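PDB 4HKJ: CPXV203 protein from Cowpox virus, which probably binds assembled MHC class I molecules of the host and holds them inside the cell, away from T-cell recognition. Local coordinates for residues W15-G20 and N128-T133; G20-A25 and V79-I84; S30-C35 and Q74-V79; I68-K73 and F86-T91; D118-K123 and V134-S139. One frame throughout, in Å; residues are numbered along the deposited sequence.

Interaction 1. Residues W15-G20 and N128-T133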
# COMPACT_ATOMS: atom_id res chain seq x y z
N TRP D 15 -20.32 -12.41 11.11
CA TRP D 15 -19.40 -11.28 10.97
C TRP D 15 -18.00 -11.63 11.45
O TRP D 15 -17.83 -12.21 12.52
CB TRP D 15 -19.94 -10.06 11.70
CG TRP D 15 -21.05 -9.37 10.97
CD1 TRP D 15 -22.33 -9.81 10.83
CD2 TRP D 15 -20.98 -8.12 10.28
NE1 TRP D 15 -23.06 -8.91 10.09
CE2 TRP D 15 -22.25 -7.86 9.74
CE3 TRP D 15 -19.96 -7.18 10.07
CZ2 TRP D 15 -22.54 -6.72 9.01
CZ3 TRP D 15 -20.24 -6.04 9.34
CH2 TRP D 15 -21.52 -5.82 8.82
N LYS D 16 -16.99 -11.27 10.66
CA LYS D 16 -15.61 -11.56 11.01
C LYS D 16 -14.76 -10.29 11.10
O LYS D 16 -14.93 -9.36 10.31
CB LYS D 16 -14.99 -12.53 10.00
CG LYS D 16 -15.71 -13.86 9.91
CD LYS D 16 -14.91 -14.88 9.12
CE LYS D 16 -15.60 -16.23 9.12
NZ LYS D 16 -14.80 -17.27 8.40
N LEU D 17 -13.85 -10.26 12.07
CA LEU D 17 -12.99 -9.11 12.27
C LEU D 17 -11.51 -9.49 12.20
O LEU D 17 -11.06 -10.40 12.88
CB LEU D 17 -13.28 -8.45 13.62
CG LEU D 17 -12.36 -7.29 14.02
CD1 LEU D 17 -12.42 -6.16 13.01
CD2 LEU D 17 -12.70 -6.79 15.42
N LYS D 18 -10.77 -8.77 11.36
CA LYS D 18 -9.33 -8.96 11.25
C LYS D 18 -8.60 -7.63 11.29
O LYS D 18 -8.84 -6.76 10.45
CB LYS D 18 -8.97 -9.71 9.97
CG LYS D 18 -7.47 -9.84 9.74
CD LYS D 18 -7.16 -10.53 8.43
CE LYS D 18 -7.71 -11.95 8.39
NZ LYS D 18 -7.40 -12.63 7.11
N ILE D 19 -7.72 -7.47 12.27
CA ILE D 19 -6.88 -6.28 12.36
C ILE D 19 -5.42 -6.65 12.14
O ILE D 19 -4.83 -7.37 12.95
CB ILE D 19 -7.03 -5.57 13.71
CG1 ILE D 19 -8.49 -5.17 13.95
CG2 ILE D 19 -6.13 -4.35 13.78
CD1 ILE D 19 -8.71 -4.39 15.23
N GLY D 20 -4.84 -6.16 11.05
CA GLY D 20 -3.44 -6.40 10.76
C GLY D 20 -2.61 -5.18 11.13
O GLY D 20 -3.06 -4.05 11.01
N ASN D 128 -17.95 3.69 11.02
CA ASN D 128 -19.15 3.34 11.77
C ASN D 128 -19.05 1.99 12.48
O ASN D 128 -19.79 1.73 13.43
CB ASN D 128 -20.38 3.36 10.85
CG ASN D 128 -20.73 4.75 10.37
OD1 ASN D 128 -20.77 5.02 9.17
ND2 ASN D 128 -20.99 5.65 11.31
N TYR D 129 -18.14 1.15 12.01
CA TYR D 129 -17.99 -0.20 12.55
C TYR D 129 -16.88 -0.29 13.59
O TYR D 129 -16.98 -1.05 14.56
CB TYR D 129 -17.73 -1.21 11.43
CG TYR D 129 -18.89 -1.38 10.46
CD1 TYR D 129 -20.17 -0.99 10.81
CD2 TYR D 129 -18.68 -1.94 9.21
CE1 TYR D 129 -21.22 -1.15 9.92
CE2 TYR D 129 -19.73 -2.11 8.32
CZ TYR D 129 -21.00 -1.71 8.68
OH TYR D 129 -22.04 -1.87 7.80
N LEU D 130 -15.81 0.48 13.40
CA LEU D 130 -14.63 0.35 14.24
C LEU D 130 -13.82 1.64 14.35
O LEU D 130 -13.79 2.45 13.42
CB LEU D 130 -13.74 -0.78 13.71
CG LEU D 130 -12.78 -1.42 14.71
CD1 LEU D 130 -13.55 -2.16 15.79
CD2 LEU D 130 -11.82 -2.36 14.00
N HIS D 131 -13.18 1.83 15.50
CA HIS D 131 -12.26 2.94 15.72
C HIS D 131 -10.92 2.40 16.19
O HIS D 131 -10.83 1.77 17.24
CB HIS D 131 -12.83 3.91 16.76
CG HIS D 131 -14.13 4.55 16.35
ND1 HIS D 131 -15.35 3.94 16.54
CD2 HIS D 131 -14.39 5.75 15.78
CE1 HIS D 131 -16.31 4.73 16.09
NE2 HIS D 131 -15.75 5.83 15.63
N ILE D 132 -9.87 2.65 15.41
CA ILE D 132 -8.54 2.15 15.77
C ILE D 132 -7.55 3.29 16.04
O ILE D 132 -7.19 4.04 15.14
CB ILE D 132 -7.96 1.22 14.69
CG1 ILE D 132 -8.87 -0.00 14.50
CG2 ILE D 132 -6.55 0.78 15.06
CD1 ILE D 132 -8.35 -1.01 13.49
N THR D 133 -7.12 3.40 17.29
CA THR D 133 -6.12 4.38 17.68
C THR D 133 -4.84 3.68 18.12
O THR D 133 -4.87 2.75 18.93
CB THR D 133 -6.63 5.28 18.82
OG1 THR D 133 -7.91 5.82 18.47
CG2 THR D 133 -5.66 6.42 19.08
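W15 turns the edge of its six-membered ring onto one face of the Y129 ring, a T-shaped (edge-to-face) pair with centroids 5.6 Å apart and planes at 86°. The rim atoms that do the touching are CZ3 and CH2 of the indole; W15 CZ3 lies 4.1 Å from Y129 CE2, and W15 CH2 is equally close to Y129 CZ and to its hydroxyl oxygen. The indole also meets the ring of F150, on the neighbouring strand 141-152, and W15 also touches A93 and P94. Y129 for its part rests on Y148 and on the backbone of another protein chain.

Further along, aliphatic groups take over. The CD2 methyl of L130 touches two branches of the facing strand, 4.0 Å from L17 CD1 and 3.9 Å from I19 CD1. I19 and I132 reach tip to tip, their CD1 atoms 3.8 Å apart; in both, CG1 stands anti to the carbonyl carbon and CD1 extends from it toward the other strand. W15, L17 and I19 thus point inward from strand 15-25, while K16 and K18 lie on its other face.

The two backbones run in nearly the same direction, 15° apart, yet L17 CA and L130 CA are separated by 9.8 Å. That spacing belongs to two layers of a beta sandwich meeting face to face, and not to neighbours in one sheet. No hydrogen bond joins the two segments; their contact is one edge-to-face ring pair and methyl packing, so it should depend on burial of apolar surface.

Interaction 2. Residues G20-A25 and V79-I84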
# COMPACT_ATOMS: atom_id res chain seq x y z
N GLY D 20 -4.84 -6.16 11.05
CA GLY D 20 -3.44 -6.40 10.76
C GLY D 20 -2.61 -5.18 11.13
O GLY D 20 -3.06 -4.05 11.01
N MSE D 21 -1.38 -5.42 11.58
CA MSE D 21 -0.49 -4.34 11.99
C MSE D 21 0.97 -4.70 11.76
O MSE D 21 1.48 -5.65 12.35
CB MSE D 21 -0.73 -3.97 13.45
CG MSE D 21 0.16 -2.85 13.97
SE MSE D 21 -0.31 -2.29 15.78
CE MSE D 21 -2.18 -1.84 15.47
N CYS D 22 1.64 -3.94 10.89
CA CYS D 22 3.04 -4.18 10.59
C CYS D 22 3.93 -3.17 11.31
O CYS D 22 3.79 -1.96 11.13
CB CYS D 22 3.28 -4.11 9.07
SG CYS D 22 4.97 -4.54 8.56
N ILE D 23 4.85 -3.68 12.12
CA ILE D 23 5.76 -2.84 12.87
C ILE D 23 7.20 -3.04 12.39
O ILE D 23 7.70 -4.16 12.38
CB ILE D 23 5.70 -3.14 14.38
CG1 ILE D 23 4.25 -3.30 14.84
CG2 ILE D 23 6.40 -2.05 15.18
CD1 ILE D 23 4.11 -3.71 16.29
N GLN D 24 7.84 -1.95 11.99
CA GLN D 24 9.23 -2.02 11.54
C GLN D 24 10.18 -1.44 12.59
O GLN D 24 9.96 -0.35 13.11
CB GLN D 24 9.41 -1.28 10.21
CG GLN D 24 10.82 -1.37 9.64
CD GLN D 24 10.95 -0.70 8.29
OE1 GLN D 24 10.37 0.36 8.04
NE2 GLN D 24 11.72 -1.31 7.39
N ALA D 25 11.23 -2.20 12.91
CA ALA D 25 12.18 -1.81 13.94
C ALA D 25 13.06 -0.65 13.49
O ALA D 25 13.34 -0.49 12.31
CB ALA D 25 13.04 -3.00 14.34
N VAL D 79 14.88 -8.83 9.64
CA VAL D 79 15.43 -8.39 10.91
C VAL D 79 14.76 -7.12 11.44
O VAL D 79 15.13 -6.60 12.49
CB VAL D 79 16.95 -8.14 10.81
CG1 VAL D 79 17.69 -9.43 10.54
CG2 VAL D 79 17.24 -7.12 9.73
N THR D 80 13.76 -6.63 10.71
CA THR D 80 13.08 -5.39 11.09
C THR D 80 11.56 -5.52 11.20
O THR D 80 10.94 -4.88 12.04
CB THR D 80 13.42 -4.24 10.11
OG1 THR D 80 13.14 -4.66 8.77
CG2 THR D 80 14.88 -3.85 10.23
N HIS D 81 10.98 -6.35 10.34
CA HIS D 81 9.52 -6.45 10.26
C HIS D 81 8.91 -7.39 11.30
O HIS D 81 9.37 -8.52 11.47
CB HIS D 81 9.09 -6.87 8.85
CG HIS D 81 9.60 -5.97 7.77
ND1 HIS D 81 9.03 -4.75 7.49
CD2 HIS D 81 10.62 -6.11 6.89
CE1 HIS D 81 9.67 -4.18 6.49
NE2 HIS D 81 10.65 -4.99 6.11
N SER D 82 7.87 -6.92 11.97
CA SER D 82 7.11 -7.73 12.92
C SER D 82 5.62 -7.51 12.70
O SER D 82 5.13 -6.38 12.80
CB SER D 82 7.50 -7.39 14.35
OG SER D 82 8.88 -7.61 14.57
N TYR D 83 4.89 -8.59 12.42
CA TYR D 83 3.47 -8.49 12.08
C TYR D 83 2.58 -9.12 13.15
O TYR D 83 2.90 -10.17 13.70
CB TYR D 83 3.21 -9.14 10.72
CG TYR D 83 1.75 -9.18 10.32
CD1 TYR D 83 1.11 -8.05 9.85
CD2 TYR D 83 1.02 -10.36 10.41
CE1 TYR D 83 -0.22 -8.09 9.48
CE2 TYR D 83 -0.31 -10.41 10.05
CZ TYR D 83 -0.93 -9.27 9.59
OH TYR D 83 -2.25 -9.31 9.22
N ILE D 84 1.45 -8.47 13.43
CA ILE D 84 0.49 -8.97 14.42
C ILE D 84 -0.91 -8.98 13.83
O ILE D 84 -1.33 -8.03 13.16
CB ILE D 84 0.49 -8.10 15.69
CG1 ILE D 84 1.91 -7.96 16.25
CG2 ILE D 84 -0.44 -8.68 16.74
CD1 ILE D 84 1.99 -7.13 17.52
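I23 and S82 form a hydrogen-bonded pair in the antiparallel sheet of the sandwich, where strand 20-25 runs beside 81-84. I23 N gives to S82 O at 2.8 Å with a 167° angle at hydrogen, and S82 N returns a bond to I23 O. M21, a selenomethionine, and I84 repeat the pattern, although M21 N to I84 O is weak, and A25 N to T80 O extends it to just before strand 81-84.

The face carrying M21, I23, S82 and I84 is buried throughout, against the opposing sheet. I23 CD1 meets I84 CD1 at 4.2 Å, while V108 covers M21 and I23 and V55 covers I84.

On the other face the end near Q24 and H81 is only partly buried. Q24 lies beside H81, pointing the same way, its NE2 3.6 Å from H81 CE1 and its amide plane 21° from the ring. T80 OG1 is hydrogen-bonded to an acidic side chain of another protein's chain, and C22 is disulfide-bonded to C169. Y83, buried on this face, has R177 in a cation-pi contact; its ring follows the strand 20-25 backbone, with Y83 CD1 3.5 Å from M21 O and Y83 OH 3.5 Å from G20 CA.

Interaction 3. Residues S30-C35 and Q74-V79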
# COMPACT_ATOMS: atom_id res chain seq x y z
N SER D 30 15.03 -6.61 15.32
CA SER D 30 14.00 -7.37 16.03
C SER D 30 14.18 -8.86 15.78
O SER D 30 14.37 -9.28 14.64
CB SER D 30 12.61 -6.91 15.61
OG SER D 30 12.46 -6.94 14.20
N LYS D 31 14.11 -9.65 16.85
CA LYS D 31 14.32 -11.09 16.75
C LYS D 31 13.00 -11.86 16.67
O LYS D 31 12.05 -11.54 17.38
CB LYS D 31 15.15 -11.58 17.94
CG LYS D 31 15.49 -13.06 17.89
CD LYS D 31 16.34 -13.48 19.08
CE LYS D 31 16.66 -14.96 19.03
NZ LYS D 31 17.50 -15.38 20.18
N ARG D 32 12.97 -12.86 15.80
CA ARG D 32 11.81 -13.72 15.66
C ARG D 32 11.66 -14.62 16.89
O ARG D 32 12.63 -15.21 17.35
CB ARG D 32 11.93 -14.59 14.41
CG ARG D 32 10.82 -15.62 14.25
CD ARG D 32 10.97 -16.41 12.96
NE ARG D 32 12.18 -17.23 12.94
CZ ARG D 32 13.30 -16.90 12.30
NH1 ARG D 32 13.37 -15.76 11.63
NH2 ARG D 32 14.34 -17.71 12.34
N THR D 33 10.44 -14.72 17.41
CA THR D 33 10.18 -15.54 18.58
C THR D 33 8.72 -15.95 18.70
O THR D 33 7.87 -15.48 17.94
CB THR D 33 10.60 -14.82 19.88
OG1 THR D 33 10.47 -15.71 20.99
CG2 THR D 33 9.73 -13.60 20.11
N ASP D 34 8.44 -16.82 19.66
CA ASP D 34 7.07 -17.20 19.98
C ASP D 34 6.35 -16.01 20.60
O ASP D 34 7.00 -15.10 21.12
CB ASP D 34 7.04 -18.37 20.95
CG ASP D 34 7.73 -19.60 20.40
OD1 ASP D 34 8.74 -19.45 19.67
OD2 ASP D 34 7.27 -20.73 20.70
N CYS D 35 5.03 -16.01 20.54
CA CYS D 35 4.25 -14.92 21.11
C CYS D 35 3.30 -15.40 22.20
O CYS D 35 2.79 -16.52 22.15
CB CYS D 35 3.49 -14.16 20.02
SG CYS D 35 2.29 -15.16 19.10
N GLN D 74 1.07 -13.83 15.52
CA GLN D 74 2.25 -13.05 15.19
C GLN D 74 3.22 -13.83 14.30
O GLN D 74 3.24 -15.06 14.31
CB GLN D 74 2.99 -12.60 16.46
CG GLN D 74 2.24 -11.57 17.29
CD GLN D 74 3.06 -11.06 18.46
OE1 GLN D 74 2.53 -10.47 19.39
NE2 GLN D 74 4.37 -11.29 18.40
N THR D 75 4.00 -13.09 13.52
CA THR D 75 5.05 -13.68 12.69
C THR D 75 6.18 -12.68 12.51
O THR D 75 6.04 -11.51 12.86
CB THR D 75 4.52 -14.11 11.32
OG1 THR D 75 5.56 -14.76 10.58
CG2 THR D 75 4.02 -12.91 10.53
N HIS D 76 7.29 -13.13 11.95
CA HIS D 76 8.45 -12.27 11.76
C HIS D 76 9.15 -12.53 10.44
O HIS D 76 9.27 -13.67 10.00
CB HIS D 76 9.44 -12.44 12.92
CG HIS D 76 10.64 -11.55 12.82
ND1 HIS D 76 10.64 -10.25 13.28
CD2 HIS D 76 11.87 -11.77 12.31
CE1 HIS D 76 11.83 -9.71 13.06
NE2 HIS D 76 12.60 -10.61 12.47
N PHE D 77 9.61 -11.46 9.80
CA PHE D 77 10.35 -11.57 8.55
C PHE D 77 11.58 -10.66 8.57
O PHE D 77 11.50 -9.51 9.01
CB PHE D 77 9.46 -11.20 7.36
CG PHE D 77 8.37 -12.20 7.10
CD1 PHE D 77 8.66 -13.54 6.92
CD2 PHE D 77 7.04 -11.79 7.05
CE1 PHE D 77 7.65 -14.46 6.68
CE2 PHE D 77 6.03 -12.70 6.81
CZ PHE D 77 6.34 -14.04 6.63
N GLY D 78 12.70 -11.18 8.10
CA GLY D 78 13.94 -10.42 8.08
C GLY D 78 14.43 -10.07 9.47
O GLY D 78 14.39 -10.90 10.38
N VAL D 79 14.88 -8.83 9.64
CA VAL D 79 15.43 -8.39 10.91
C VAL D 79 14.76 -7.12 11.44
O VAL D 79 15.13 -6.60 12.49
CB VAL D 79 16.95 -8.14 10.81
CG1 VAL D 79 17.69 -9.43 10.54
CG2 VAL D 79 17.24 -7.12 9.73
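H76 spreads one face of its imidazole beneath the backbone of the 30-35 loop, with K31 C over the ring centre and R32 N nearer the rim. R32 adds its CB, 3.5 Å from H76 CD2, and with CG anti to the backbone N (chi1 174°) the first part of its chain crosses H76 CB. The guanidinium continues past the ring, and its NH2 forms a salt bridge with an acidic side chain of another protein chain.

At the edge of the imidazole, in its plane, S30 OG approaches CE1 of H76. The ring nitrogens have weak hydrogen bonds, NE2 to G78 O and ND1 with S82 OG. S30 N donates to V79 O at 2.8 Å. A weak second bond reaches that oxygen from the serine hydroxyl.

Toward the other end, C35 packs on the extended side chain of Q74: C35 CB is 3.4 Å from Q74 NE2, and C35 SG is 3.7 Å from Q74 CB. Q74 OE1 is bonded to T48 OG1, and C35 to C184 by a disulfide. The loop leaves strand 15-25 of one sheet and leads to strand 36-38 of the other, so this is an inter-sheet connection of a disulfide-braced beta sandwich, packed over strand 71-77.

Interaction 4. Residues I68-K73 and F86-T91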
# COMPACT_ATOMS: atom_id res chain seq x y z
N ILE D 68 -13.94 -7.41 21.78
CA ILE D 68 -14.23 -7.61 20.36
C ILE D 68 -13.17 -8.45 19.65
O ILE D 68 -13.39 -8.93 18.54
CB ILE D 68 -14.44 -6.26 19.63
CG1 ILE D 68 -15.34 -6.44 18.40
CG2 ILE D 68 -13.11 -5.64 19.24
CD1 ILE D 68 -15.73 -5.14 17.73
N ILE D 69 -12.02 -8.62 20.29
CA ILE D 69 -10.95 -9.44 19.73
C ILE D 69 -10.86 -10.78 20.46
O ILE D 69 -10.88 -10.83 21.69
CB ILE D 69 -9.59 -8.72 19.80
CG1 ILE D 69 -9.65 -7.40 19.03
CG2 ILE D 69 -8.48 -9.61 19.25
CD1 ILE D 69 -8.35 -6.63 19.03
N ALA D 70 -10.77 -11.87 19.70
CA ALA D 70 -10.76 -13.21 20.28
C ALA D 70 -9.42 -13.93 20.10
O ALA D 70 -8.97 -14.63 21.01
CB ALA D 70 -11.89 -14.04 19.69
N THR D 71 -8.79 -13.76 18.94
CA THR D 71 -7.56 -14.49 18.63
C THR D 71 -6.42 -13.55 18.26
O THR D 71 -6.63 -12.52 17.63
CB THR D 71 -7.79 -15.51 17.50
OG1 THR D 71 -8.97 -16.28 17.78
CG2 THR D 71 -6.60 -16.45 17.36
N THR D 72 -5.20 -13.91 18.66
CA THR D 72 -4.01 -13.12 18.35
C THR D 72 -2.94 -13.99 17.70
O THR D 72 -2.64 -15.08 18.18
CB THR D 72 -3.43 -12.46 19.61
OG1 THR D 72 -4.48 -11.87 20.38
CG2 THR D 72 -2.42 -11.38 19.23
N LYS D 73 -2.36 -13.50 16.60
CA LYS D 73 -1.30 -14.22 15.90
C LYS D 73 -0.14 -13.28 15.57
O LYS D 73 -0.34 -12.09 15.35
CB LYS D 73 -1.84 -14.86 14.62
CG LYS D 73 -2.94 -15.87 14.84
CD LYS D 73 -3.47 -16.41 13.52
CE LYS D 73 -4.60 -17.40 13.75
NZ LYS D 73 -5.10 -17.97 12.47
N PHE D 86 -4.91 -9.53 14.88
CA PHE D 86 -6.00 -9.71 15.82
C PHE D 86 -7.24 -10.20 15.08
O PHE D 86 -7.65 -9.60 14.08
CB PHE D 86 -6.30 -8.41 16.56
CG PHE D 86 -5.12 -7.87 17.33
CD1 PHE D 86 -4.84 -8.31 18.61
CD2 PHE D 86 -4.29 -6.91 16.76
CE1 PHE D 86 -3.76 -7.81 19.31
CE2 PHE D 86 -3.21 -6.40 17.46
CZ PHE D 86 -2.95 -6.86 18.74
N SER D 87 -7.84 -11.29 15.56
CA SER D 87 -8.93 -11.93 14.82
C SER D 87 -10.16 -12.22 15.67
O SER D 87 -10.10 -12.23 16.90
CB SER D 87 -8.43 -13.23 14.18
OG SER D 87 -7.23 -13.01 13.45
N ASN D 88 -11.28 -12.45 14.99
CA ASN D 88 -12.52 -12.90 15.62
C ASN D 88 -13.43 -13.51 14.57
O ASN D 88 -13.99 -12.80 13.73
CB ASN D 88 -13.22 -11.75 16.35
CG ASN D 88 -14.32 -12.23 17.29
OD1 ASN D 88 -14.99 -13.23 17.03
ND2 ASN D 88 -14.49 -11.52 18.40
N SER D 89 -13.58 -14.83 14.61
CA SER D 89 -14.33 -15.56 13.59
C SER D 89 -15.82 -15.25 13.60
O SER D 89 -16.49 -15.40 12.58
CB SER D 89 -14.10 -17.07 13.74
OG SER D 89 -14.51 -17.53 15.01
N ASN D 90 -16.34 -14.82 14.74
CA ASN D 90 -17.75 -14.43 14.83
C ASN D 90 -18.02 -13.37 15.88
O ASN D 90 -18.28 -13.67 17.05
CB ASN D 90 -18.64 -15.66 15.05
CG ASN D 90 -20.10 -15.30 15.17
OD1 ASN D 90 -20.78 -15.06 14.17
ND2 ASN D 90 -20.60 -15.26 16.40
N THR D 91 -17.97 -12.11 15.46
CA THR D 91 -18.27 -10.98 16.34
C THR D 91 -19.78 -10.80 16.47
O THR D 91 -20.26 -10.23 17.45
CB THR D 91 -17.68 -9.67 15.79
OG1 THR D 91 -18.22 -9.40 14.49
CG2 THR D 91 -16.17 -9.75 15.69
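A70 and T71 both face S87, a classic beta bulge at the end of the hairpin formed by strands 71-77 and 81-88. S87 O accepts from two successive amides, each at 2.9 Å: A70 N comes nearly along the C=O axis, T71 N from above the carbonyl plane. S87 N answers with a 2.7 Å bond to T71 O.

Beyond the bulge N88 uses both ends of its amide. CG stands anti to the backbone N (chi1 -166°), which brings it toward the 68-73 segment, and ND2 donates to I68 O at 2.8 Å. That bond is fairly straight, 158° at hydrogen, and I68 O lies close to the amide plane, but the donor stands well above the plane of the I68 carbonyl. OD1 accepts from N90 N at 3.1 Å, an Asx turn.

On the buried face, I69 crosses F86, its CG2 and CD1 both 3.7 Å from F86 CB. T72 lies beside F86, pointing the same way, and its CG2 is 3.8 Å from F86 CE1. L46 and V57 of the opposing sheet cover I69 and F86. Bulge and Asx turn mark where the antiparallel 71-77/81-88 hairpin gives way to loop on both strands.

Interaction 5. Residues D118-K123 and V134-S139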
# COMPACT_ATOMS: atom_id res chain seq x y z
N ASP D 118 9.56 7.97 23.67
CA ASP D 118 9.03 9.08 22.90
C ASP D 118 7.84 8.61 22.07
O ASP D 118 8.00 8.20 20.91
CB ASP D 118 10.10 9.68 21.99
CG ASP D 118 9.62 10.90 21.24
OD1 ASP D 118 8.76 11.63 21.78
OD2 ASP D 118 10.10 11.14 20.11
N PHE D 119 6.66 8.66 22.66
CA PHE D 119 5.46 8.10 22.03
C PHE D 119 4.79 9.04 21.04
O PHE D 119 5.04 10.24 21.02
CB PHE D 119 4.46 7.66 23.10
CG PHE D 119 4.93 6.51 23.93
CD1 PHE D 119 4.78 5.21 23.49
CD2 PHE D 119 5.53 6.73 25.16
CE1 PHE D 119 5.21 4.14 24.26
CE2 PHE D 119 5.97 5.67 25.93
CZ PHE D 119 5.81 4.38 25.48
N HIS D 120 3.91 8.46 20.23
CA HIS D 120 3.12 9.20 19.27
C HIS D 120 1.77 8.51 19.11
O HIS D 120 1.71 7.30 18.87
CB HIS D 120 3.83 9.27 17.92
CG HIS D 120 3.00 9.87 16.82
ND1 HIS D 120 2.31 11.05 16.97
CD2 HIS D 120 2.76 9.45 15.56
CE1 HIS D 120 1.68 11.34 15.85
NE2 HIS D 120 1.93 10.38 14.98
N THR D 121 0.69 9.27 19.27
CA THR D 121 -0.65 8.71 19.16
C THR D 121 -1.32 9.16 17.86
O THR D 121 -1.43 10.36 17.59
CB THR D 121 -1.53 9.10 20.36
OG1 THR D 121 -1.01 8.49 21.55
CG2 THR D 121 -2.96 8.63 20.15
N LEU D 122 -1.75 8.19 17.07
CA LEU D 122 -2.39 8.48 15.79
C LEU D 122 -3.65 7.64 15.62
O LEU D 122 -3.64 6.44 15.86
CB LEU D 122 -1.42 8.21 14.64
CG LEU D 122 -1.93 8.52 13.23
CD1 LEU D 122 -2.06 10.02 13.03
CD2 LEU D 122 -1.02 7.91 12.18
N LYS D 123 -4.73 8.29 15.20
CA LYS D 123 -5.98 7.60 14.94
C LYS D 123 -6.00 7.08 13.51
O LYS D 123 -6.21 7.84 12.56
CB LYS D 123 -7.17 8.52 15.21
CG LYS D 123 -8.51 7.82 15.23
CD LYS D 123 -9.50 8.58 16.09
CE LYS D 123 -9.57 10.05 15.70
NZ LYS D 123 -10.46 10.82 16.61
N VAL D 134 -3.70 4.12 17.58
CA VAL D 134 -2.43 3.48 17.88
C VAL D 134 -1.43 4.43 18.55
O VAL D 134 -1.14 5.51 18.04
CB VAL D 134 -1.78 2.88 16.62
CG1 VAL D 134 -0.41 2.31 16.94
CG2 VAL D 134 -2.68 1.81 16.03
N LYS D 135 -0.92 4.00 19.70
CA LYS D 135 0.11 4.74 20.43
C LYS D 135 1.38 3.90 20.46
O LYS D 135 1.36 2.77 20.94
CB LYS D 135 -0.38 5.02 21.85
CG LYS D 135 0.69 5.56 22.79
CD LYS D 135 0.19 5.55 24.23
CE LYS D 135 1.27 6.01 25.20
NZ LYS D 135 1.61 7.45 25.02
N TYR D 136 2.48 4.44 19.94
CA TYR D 136 3.71 3.67 19.86
C TYR D 136 4.98 4.48 20.10
O TYR D 136 5.04 5.68 19.83
CB TYR D 136 3.80 2.94 18.51
CG TYR D 136 3.93 3.85 17.31
CD1 TYR D 136 2.81 4.45 16.74
CD2 TYR D 136 5.16 4.09 16.73
CE1 TYR D 136 2.92 5.27 15.64
CE2 TYR D 136 5.28 4.92 15.62
CZ TYR D 136 4.16 5.50 15.08
OH TYR D 136 4.28 6.33 13.99
N ASP D 137 6.00 3.81 20.63
CA ASP D 137 7.29 4.43 20.92
C ASP D 137 8.11 4.57 19.63
O ASP D 137 8.52 3.58 19.03
CB ASP D 137 8.06 3.57 21.93
CG ASP D 137 9.21 4.32 22.58
OD1 ASP D 137 9.73 5.28 21.98
OD2 ASP D 137 9.59 3.93 23.71
N THR D 138 8.34 5.81 19.22
CA THR D 138 9.03 6.09 17.96
C THR D 138 10.55 5.99 18.07
O THR D 138 11.26 6.17 17.09
CB THR D 138 8.66 7.48 17.41
OG1 THR D 138 9.20 8.50 18.27
CG2 THR D 138 7.14 7.64 17.34
N SER D 139 11.04 5.69 19.27
CA SER D 139 12.48 5.54 19.48
C SER D 139 12.97 4.19 18.96
O SER D 139 14.12 4.06 18.54
CB SER D 139 12.84 5.72 20.95
OG SER D 139 12.20 4.74 21.76
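F119-K123 and V134-D137 run antiparallel, 162° apart, with H120 and Y136, then L122 and V134, as hydrogen-bonded pairs; the L122-V134 bonds are both 2.9 Å.

On one face F119 takes the K135 chain over its ring: CE stands 4.2 Å from the ring centroid, a CH-pi contact, and the last torsion (chi4 67°) turns NZ back to 3.4 Å from F119 CB. D137 OD2 lies over the opposite face of the same ring, and Y109 meets it too. On the other face H120 and Y136 lie side by side; Y136 OH sits in the plane of the imidazole, 3.8 Å from H120 CD2, while H120 NE2 bonds the backbone of another protein chain.

Where the pairing ends, D118 O accepts from T138 N and T138 OG1, both at 2.9 Å and from opposite faces of the carbonyl plane. D137 OD1 accepts D118 N across the strands at 3.2 Å and, from the opposite face of the carboxylate, S139 N at 3.0 Å, the latter closing an Asx turn. D137 OD2 has a weak bond from L117 N. A buried carboxylate met by these N-H groups is probably ionised, its negative charge stabilised by the amide dipoles.

In the fold
Interactions 1 and 2 divide strand 15-25 and share G20: interaction 1 describes the packing of its first half on the opposing sheet, interaction 2 the pairing of its second half with 81-84. Interaction 4 lies about 10 Å from interaction 1, centre to centre, and is tied to it through I19 N and F86 O, 2.8 Å apart. At the other end of the 71-77/81-88 hairpin, interactions 2 and 3 have centres about 8 Å apart and share V79. Interaction 5 extends strand 131-137 from interaction 1, about 19 Å away between centres, and M21 CE meets V134 CG2 at 3.7 Å across the sandwich. Other protein chains reach interactions 1, 2, 3 and 5, but none touches interaction 4.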